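Local coordinates for protein MxaA (Stigmatella aurantiaca, PDB 4W4T) that carries a terminal reductase domain of the short-chain dehydrogenase type, which binds NADPH and serves the myxalamid polyketide-nonribosomal peptide pathway, at residues E320-N323 and Y324-A327. Residues are numbered along the deposited sequence; the frame is centred on the assembly and turned at random.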
# COMPACT_ATOMS: atom_id res chain seq x y z
N GLU A 320 2.14 -23.72 18.15
CA GLU A 320 2.19 -24.98 17.41
C GLU A 320 2.65 -24.73 15.97
O GLU A 320 3.48 -25.46 15.43
CB GLU A 320 0.82 -25.68 17.43
CG GLU A 320 0.29 -25.99 18.82
CD GLU A 320 -1.09 -26.64 18.81
OE1 GLU A 320 -2.05 -26.03 18.28
OE2 GLU A 320 -1.20 -27.77 19.34
N MSE A 321 2.11 -23.69 15.36
CA MSE A 321 2.54 -23.32 14.01
C MSE A 321 4.05 -23.12 13.96
O MSE A 321 4.71 -23.62 13.07
CB MSE A 321 1.83 -22.05 13.54
CG MSE A 321 0.45 -22.25 13.02
SE MSE A 321 0.47 -23.31 11.35
CE MSE A 321 1.72 -22.29 10.29
N TRP A 322 4.61 -22.37 14.91
CA TRP A 322 6.04 -22.12 14.84
C TRP A 322 6.80 -23.43 15.09
O TRP A 322 7.82 -23.66 14.45
CB TRP A 322 6.46 -21.04 15.84
CG TRP A 322 5.52 -19.86 15.91
CD1 TRP A 322 5.12 -19.21 17.05
CD2 TRP A 322 4.87 -19.19 14.82
NE1 TRP A 322 4.25 -18.18 16.73
CE2 TRP A 322 4.08 -18.16 15.37
CE3 TRP A 322 4.87 -19.37 13.43
CZ2 TRP A 322 3.30 -17.30 14.58
CZ3 TRP A 322 4.09 -18.52 12.65
CH2 TRP A 322 3.33 -17.50 13.22
N ASN A 323 6.29 -24.29 15.97
CA ASN A 323 6.90 -25.60 16.16
C ASN A 323 6.97 -26.35 14.82
O ASN A 323 7.99 -26.95 14.50
CB ASN A 323 6.14 -26.45 17.17
CG ASN A 323 6.25 -25.93 18.60
OD1 ASN A 323 7.16 -25.17 18.93
ND2 ASN A 323 5.33 -26.34 19.45
N TYR A 324 5.88 -26.32 14.05
CA TYR A 324 5.83 -27.09 12.80
C TYR A 324 6.84 -26.53 11.81
O TYR A 324 7.45 -27.27 11.04
CB TYR A 324 4.42 -27.08 12.19
CG TYR A 324 3.33 -27.66 13.07
CD1 TYR A 324 3.62 -28.63 14.03
CD2 TYR A 324 2.01 -27.23 12.96
CE1 TYR A 324 2.63 -29.17 14.84
CE2 TYR A 324 1.00 -27.76 13.77
CZ TYR A 324 1.33 -28.73 14.71
OH TYR A 324 0.35 -29.26 15.52
N MSE A 325 7.00 -25.21 11.81
CA MSE A 325 7.91 -24.57 10.88
C MSE A 325 9.39 -24.76 11.27
O MSE A 325 10.25 -24.93 10.41
CB MSE A 325 7.56 -23.08 10.77
CG MSE A 325 6.17 -22.95 10.13
SE MSE A 325 5.67 -21.09 9.97
CE MSE A 325 7.00 -20.58 8.63
N ARG A 326 9.68 -24.77 12.57
CA ARG A 326 11.04 -25.09 13.01
C ARG A 326 11.39 -26.52 12.64
O ARG A 326 12.53 -26.83 12.28
CB ARG A 326 11.21 -24.91 14.52
CG ARG A 326 11.05 -23.48 14.99
CD ARG A 326 11.41 -23.34 16.46
NE ARG A 326 10.93 -22.06 16.97
CZ ARG A 326 9.81 -21.92 17.66
NH1 ARG A 326 9.07 -22.98 17.95
NH2 ARG A 326 9.44 -20.72 18.08
N ALA A 327 10.40 -27.40 12.77
CA ALA A 327 10.65 -28.82 12.51
C ALA A 327 10.99 -29.02 11.04
O ALA A 327 11.82 -29.86 10.69
CB ALA A 327 9.44 -29.66 12.90
O HOH W 1 0.86 -29.99 17.96
O HOH W 2 6.81 -22.24 19.24
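Met325 and Trp322 show how one face of an amphipathic helix is packed by residues three and four positions apart. The selenium of Met325, a selenomethionine like Met321, comes to the indole at its edge, near the ring plane, with SE 3.9 Å from Trp322 CE3: a Met-aromatic contact in which the two side chains run alongside each other. CG anti to the carbonyl carbon (chi1 -65°), with chi2 extended, sets Met325 SE beside both this edge and Met321 CE, 4.1 Å away, where the two methionine chains cross at a slant. This buried side is closed by Ile403 of helix 400-412, Leu266 and Val270 of helix 261-272, and Val334 of strand 333-336, well away from the NADPH site.

The backbone runs in regular i to i+4 bonds, Arg326 N to Trp322 O at 2.9 Å being the straightest (164°). Around the flank, the Tyr324 ring turns one face to the carbonyl oxygen of Glu320, which stands 3.2 Å from Tyr324 CG. That same oxygen accepts the Tyr324 amide, while the phenol OH meets a water at 2.6 Å that also gives a weak bond to Glu320 OE2. Were Tyr324 cut back to an alanine, this water would probably lose its phenol partner and Glu320 O its cover, leaving a gap toward Val316 and Ile403.

The Arg326 guanidinium lies with one face over Trp322 CB, its NH2 bound to Leu332 O. Looser is the solvent side at exposed Asn323: Arg326 NH1 donates to a second water 2.7 Å away, which in turn donates to Asn323 OD1. The inner face thus rests on dispersion and thioether-type contacts with an aromatic edge, whereas the outer charges are probably stabilised without a salt bridge between the segments, Arg326 by Leu332 O and water, Glu320 by Arg317 N.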